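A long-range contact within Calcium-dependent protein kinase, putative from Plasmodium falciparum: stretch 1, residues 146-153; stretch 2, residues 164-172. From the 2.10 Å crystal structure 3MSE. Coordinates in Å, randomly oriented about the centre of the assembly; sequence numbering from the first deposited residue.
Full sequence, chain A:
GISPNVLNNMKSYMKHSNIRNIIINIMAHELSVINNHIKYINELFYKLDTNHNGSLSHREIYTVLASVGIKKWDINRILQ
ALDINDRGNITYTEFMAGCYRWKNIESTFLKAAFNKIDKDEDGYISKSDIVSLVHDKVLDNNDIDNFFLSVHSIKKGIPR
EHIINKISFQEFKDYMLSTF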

ATOM      1  N   ASN A 146     -22.270  19.882  -5.212  1.00 53.83           N
ATOM      2  CA  ASN A 146     -22.728  18.496  -5.036  1.00 54.01           C
ATOM      3  C   ASN A 146     -21.798  17.688  -4.138  1.00 53.49           C
ATOM      4  O   ASN A 146     -22.256  16.992  -3.224  1.00 53.51           O
ATOM      5  CB  ASN A 146     -22.855  17.787  -6.386  1.00 54.15           C
ATOM      6  CG  ASN A 146     -23.953  18.374  -7.258  1.00 56.86           C
ATOM      7  OD1 ASN A 146     -24.780  19.170  -6.793  1.00 58.89           O
ATOM      8  ND2 ASN A 146     -23.974  17.974  -8.536  1.00 58.56           N
ATOM      9  N   PHE A 147     -20.495  17.792  -4.391  1.00 52.70           N
ATOM     10  CA  PHE A 147     -19.513  17.043  -3.618  1.00 51.98           C
ATOM     11  C   PHE A 147     -19.537  17.419  -2.130  1.00 52.35           C
ATOM     12  O   PHE A 147     -19.453  16.538  -1.265  1.00 52.13           O
ATOM     13  CB  PHE A 147     -18.112  17.191  -4.219  1.00 51.26           C
ATOM     14  CG  PHE A 147     -17.011  16.683  -3.332  1.00 49.58           C
ATOM     15  CD1 PHE A 147     -16.227  17.573  -2.604  1.00 47.44           C
ATOM     16  CD2 PHE A 147     -16.762  15.319  -3.217  1.00 47.49           C
ATOM     17  CE1 PHE A 147     -15.210  17.114  -1.778  1.00 46.78           C
ATOM     18  CE2 PHE A 147     -15.748  14.847  -2.393  1.00 47.00           C
ATOM     19  CZ  PHE A 147     -14.966  15.752  -1.669  1.00 47.45           C
ATOM     20  N   PHE A 148     -19.664  18.714  -1.838  1.00 52.59           N
ATOM     21  CA  PHE A 148     -19.697  19.185  -0.445  1.00 53.15           C
ATOM     22  C   PHE A 148     -20.967  18.744   0.291  1.00 53.95           C
ATOM     23  O   PHE A 148     -20.925  18.407   1.481  1.00 53.81           O
ATOM     24  CB  PHE A 148     -19.490  20.702  -0.361  1.00 52.70           C
ATOM     25  CG  PHE A 148     -18.033  21.109  -0.336  1.00 51.62           C
ATOM     26  CD1 PHE A 148     -17.361  21.253   0.870  1.00 49.81           C
ATOM     27  CD2 PHE A 148     -17.333  21.321  -1.525  1.00 50.91           C
ATOM     28  CE1 PHE A 148     -16.015  21.616   0.894  1.00 51.34           C
ATOM     29  CE2 PHE A 148     -15.991  21.682  -1.512  1.00 50.08           C
ATOM     30  CZ  PHE A 148     -15.328  21.824  -0.307  1.00 50.67           C
ATOM     31  N   LEU A 149     -22.082  18.728  -0.435  1.00 54.81           N
ATOM     32  CA  LEU A 149     -23.342  18.237   0.099  1.00 55.76           C
ATOM     33  C   LEU A 149     -23.252  16.739   0.416  1.00 56.12           C
ATOM     34  O   LEU A 149     -23.676  16.299   1.499  1.00 56.23           O
ATOM     35  CB  LEU A 149     -24.502  18.564  -0.857  1.00 56.09           C
ATOM     36  CG  LEU A 149     -24.819  20.070  -0.976  1.00 57.44           C
ATOM     37  CD1 LEU A 149     -25.709  20.390  -2.186  1.00 57.56           C
ATOM     38  CD2 LEU A 149     -25.414  20.662   0.323  1.00 58.03           C
ATOM     39  N   SER A 150     -22.666  15.973  -0.507  1.00 56.33           N
ATOM     40  CA  SER A 150     -22.451  14.540  -0.298  1.00 56.82           C
ATOM     41  C   SER A 150     -21.612  14.256   0.951  1.00 57.63           C
ATOM     42  O   SER A 150     -22.006  13.448   1.795  1.00 57.54           O
ATOM     43  CB  SER A 150     -21.836  13.887  -1.534  1.00 56.43           C
ATOM     44  OG  SER A 150     -22.708  13.984  -2.650  1.00 55.67           O
ATOM     45  N   VAL A 151     -20.469  14.928   1.072  1.00 58.64           N
ATOM     46  CA  VAL A 151     -19.606  14.790   2.247  1.00 59.96           C
ATOM     47  C   VAL A 151     -20.357  15.074   3.564  1.00 61.35           C
ATOM     48  O   VAL A 151     -20.218  14.328   4.540  1.00 61.41           O
ATOM     49  CB  VAL A 151     -18.344  15.689   2.135  1.00 59.75           C
ATOM     50  CG1 VAL A 151     -17.591  15.758   3.467  1.00 59.97           C
ATOM     51  CG2 VAL A 151     -17.423  15.190   1.024  1.00 59.30           C
ATOM     52  N   HIS A 152     -21.154  16.139   3.577  1.00 63.18           N
ATOM     53  CA  HIS A 152     -21.853  16.575   4.786  1.00 65.16           C
ATOM     54  C   HIS A 152     -23.212  15.899   5.002  1.00 66.25           C
ATOM     55  O   HIS A 152     -23.850  16.114   6.034  1.00 66.51           O
ATOM     56  CB  HIS A 152     -22.002  18.099   4.803  1.00 65.34           C
ATOM     57  CG  HIS A 152     -20.725  18.828   5.086  1.00 66.91           C
ATOM     58  ND1 HIS A 152     -20.296  19.900   4.331  1.00 68.30           N
ATOM     59  CD2 HIS A 152     -19.778  18.634   6.037  1.00 67.90           C
ATOM     60  CE1 HIS A 152     -19.146  20.339   4.809  1.00 68.89           C
ATOM     61  NE2 HIS A 152     -18.807  19.587   5.843  1.00 68.77           N
ATOM     62  N   SER A 153     -23.648  15.094   4.034  1.00 67.50           N
ATOM     63  CA  SER A 153     -24.864  14.290   4.184  1.00 68.68           C
ATOM     64  C   SER A 153     -24.572  12.927   4.833  1.00 69.55           C
ATOM     65  O   SER A 153     -25.350  11.980   4.679  1.00 70.03           O
ATOM     66  CB  SER A 153     -25.553  14.096   2.828  1.00 68.51           C
ATOM     67  N   ILE A 164     -20.369  25.783   8.183  1.00 73.29           N
ATOM     68  CA  ILE A 164     -19.045  25.556   7.614  1.00 73.25           C
ATOM     69  C   ILE A 164     -19.142  24.714   6.342  1.00 73.08           C
ATOM     70  O   ILE A 164     -19.670  23.594   6.364  1.00 73.40           O
ATOM     71  CB  ILE A 164     -18.096  24.863   8.631  1.00 73.17           C
ATOM     72  N   ASN A 165     -18.660  25.272   5.232  1.00 72.59           N
ATOM     73  CA  ASN A 165     -18.508  24.510   3.997  1.00 71.83           C
ATOM     74  C   ASN A 165     -17.041  24.118   3.822  1.00 70.99           C
ATOM     75  O   ASN A 165     -16.383  24.463   2.830  1.00 71.15           O
ATOM     76  CB  ASN A 165     -19.033  25.289   2.795  1.00 72.20           C
ATOM     77  CG  ASN A 165     -19.666  24.382   1.756  1.00 73.24           C
ATOM     78  OD1 ASN A 165     -20.587  23.615   2.063  1.00 73.74           O
ATOM     79  ND2 ASN A 165     -19.178  24.464   0.516  1.00 73.59           N
ATOM     80  N   LYS A 166     -16.546  23.411   4.835  1.00 69.57           N
ATOM     81  CA  LYS A 166     -15.176  22.952   4.927  1.00 68.08           C
ATOM     82  C   LYS A 166     -15.228  21.485   5.323  1.00 66.80           C
ATOM     83  O   LYS A 166     -16.257  21.004   5.801  1.00 66.88           O
ATOM     84  CB  LYS A 166     -14.423  23.742   5.998  1.00 68.34           C
ATOM     85  CG  LYS A 166     -14.600  25.261   5.914  1.00 69.34           C
ATOM     86  CD  LYS A 166     -13.740  26.002   6.936  1.00 70.53           C
ATOM     87  CE  LYS A 166     -12.308  26.182   6.450  1.00 71.60           C
ATOM     88  NZ  LYS A 166     -12.239  27.059   5.244  1.00 72.35           N
ATOM     89  N   ILE A 167     -14.124  20.773   5.142  1.00 65.04           N
ATOM     90  CA  ILE A 167     -14.088  19.342   5.413  1.00 63.33           C
ATOM     91  C   ILE A 167     -12.849  18.984   6.233  1.00 62.32           C
ATOM     92  O   ILE A 167     -11.716  19.212   5.797  1.00 62.29           O
ATOM     93  CB  ILE A 167     -14.125  18.519   4.085  1.00 63.41           C
ATOM     94  CG1 ILE A 167     -15.410  18.810   3.294  1.00 63.25           C
ATOM     95  CG2 ILE A 167     -13.980  17.030   4.357  1.00 63.14           C
ATOM     96  CD1 ILE A 167     -15.386  18.316   1.839  1.00 63.01           C
ATOM     97  N   SER A 168     -13.073  18.431   7.422  1.00 60.88           N
ATOM     98  CA  SER A 168     -11.995  17.917   8.266  1.00 59.79           C
ATOM     99  C   SER A 168     -11.530  16.575   7.714  1.00 59.12           C
ATOM    100  O   SER A 168     -12.204  15.990   6.868  1.00 58.78           O
ATOM    101  CB  SER A 168     -12.496  17.717   9.699  1.00 59.88           C
ATOM    102  OG  SER A 168     -13.320  16.560   9.785  1.00 59.73           O
ATOM    103  N   PHE A 169     -10.400  16.070   8.208  1.00 58.18           N
ATOM    104  CA  PHE A 169      -9.929  14.773   7.769  1.00 57.60           C
ATOM    105  C   PHE A 169     -10.932  13.680   8.094  1.00 57.58           C
ATOM    106  O   PHE A 169     -11.103  12.744   7.314  1.00 57.49           O
ATOM    107  CB  PHE A 169      -8.555  14.403   8.334  1.00 57.26           C
ATOM    108  CG  PHE A 169      -8.142  13.001   7.984  1.00 56.82           C
ATOM    109  CD1 PHE A 169      -8.034  12.026   8.970  1.00 55.52           C
ATOM    110  CD2 PHE A 169      -7.943  12.635   6.652  1.00 55.67           C
ATOM    111  CE1 PHE A 169      -7.688  10.719   8.648  1.00 55.20           C
ATOM    112  CE2 PHE A 169      -7.606  11.330   6.314  1.00 55.49           C
ATOM    113  CZ  PHE A 169      -7.472  10.368   7.316  1.00 55.87           C
ATOM    114  N   GLN A 170     -11.585  13.806   9.248  1.00 57.44           N
ATOM    115  CA  GLN A 170     -12.537  12.801   9.713  1.00 57.25           C
ATOM    116  C   GLN A 170     -13.765  12.734   8.803  1.00 56.46           C
ATOM    117  O   GLN A 170     -14.199  11.646   8.435  1.00 56.19           O
ATOM    118  CB  GLN A 170     -12.936  13.053  11.180  1.00 57.66           C
ATOM    119  CG  GLN A 170     -13.436  11.806  11.921  1.00 58.90           C
ATOM    120  CD  GLN A 170     -12.384  10.704  12.008  1.00 61.36           C
ATOM    121  OE1 GLN A 170     -12.665   9.547  11.704  1.00 63.69           O
ATOM    122  NE2 GLN A 170     -11.165  11.062  12.409  1.00 62.14           N
ATOM    123  N   GLU A 171     -14.301  13.896   8.442  1.00 56.04           N
ATOM    124  CA  GLU A 171     -15.438  13.984   7.515  1.00 55.73           C
ATOM    125  C   GLU A 171     -15.052  13.534   6.103  1.00 54.94           C
ATOM    126  O   GLU A 171     -15.860  12.933   5.391  1.00 54.35           O
ATOM    127  CB  GLU A 171     -15.971  15.408   7.452  1.00 56.08           C
ATOM    128  CG  GLU A 171     -16.398  15.992   8.788  1.00 58.01           C
ATOM    129  CD  GLU A 171     -16.733  17.471   8.683  1.00 60.66           C
ATOM    130  OE1 GLU A 171     -17.650  17.932   9.399  1.00 61.70           O
ATOM    131  OE2 GLU A 171     -16.085  18.174   7.875  1.00 62.07           O
ATOM    132  N   PHE A 172     -13.812  13.838   5.717  1.00 54.09           N
ATOM    133  CA  PHE A 172     -13.252  13.395   4.445  1.00 53.38           C
ATOM    134  C   PHE A 172     -13.179  11.874   4.439  1.00 53.38           C
ATOM    135  O   PHE A 172     -13.688  11.222   3.525  1.00 53.39           O
ATOM    136  CB  PHE A 172     -11.859  13.998   4.243  1.00 52.84           C
ATOM    137  CG  PHE A 172     -11.125  13.453   3.054  1.00 51.46           C
ATOM    138  CD1 PHE A 172     -10.114  12.519   3.219  1.00 50.44           C
ATOM    139  CD2 PHE A 172     -11.444  13.878   1.760  1.00 51.22           C
ATOM    140  CE1 PHE A 172      -9.420  12.011   2.113  1.00 50.39           C
ATOM    141  CE2 PHE A 172     -10.761  13.381   0.647  1.00 50.10           C
ATOM    142  CZ  PHE A 172      -9.751  12.447   0.820  1.00 49.50           C
TER

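A small apolar contact, centred on Ile167 and edged by a single weak hydrogen bond from His152, joins the last turns of one helix to a loop and the helix start that follows it, burying 430 Å² in all. Ile167 is the hub. Its CA-to-CB bond runs sideways to the helix, but with chi1 m and chi2 t the side chain extends so that CD1 meets three side chains: CE1 of Phe148 at 3.5 Å, CG1 of Val151 at 3.7 Å and CE1 of Phe147 at 3.8 Å. The spacing 147, 148, 151 places these residues on neighbouring turns of the helix, and all three are buried, as is Ile167; isoleucine, branched at CB but ending in a slim methyl on its longer arm, lets CD1 reach two aromatic rings and a valine. The CA-to-CB bonds of Phe148 and Val151 point toward the other stretch, whereas Phe147 starts sideways and brings its ring nearer through a t rotamer. Phe148 also serves the more polar margin: Asn165 ND2 lies over one face of its ring, 3.6 Å from CG, and the Asn165 backbone O is 3.5 Å from CE1. The CA-to-CB bond of His152, in the last helical turn, runs sideways, but the imidazole comes nearer the loop, where NE2 donates to the backbone O of Lys166 (2.9 Å); the 123° angle at the hydrogen makes this bond weak. The acceptor is main-chain, and the CA-to-CB bond of Lys166 points away. Glu171 OE2 also sits at the imidazole edge, 3.7 Å from His152 NE2, but its hydrogen bond is local: OE2 accepts from Ser168 N (3.1 Å), while Ser168 OG accepts from Glu171 N (3.1 Å). The second bond is the N-cap of the second helix; together the two tie Ser168 to Glu171 just after Ile167. Beyond it, Val151 CG1 packs 3.8 Å from the Glu171 backbone O, extending the contact into the second helix.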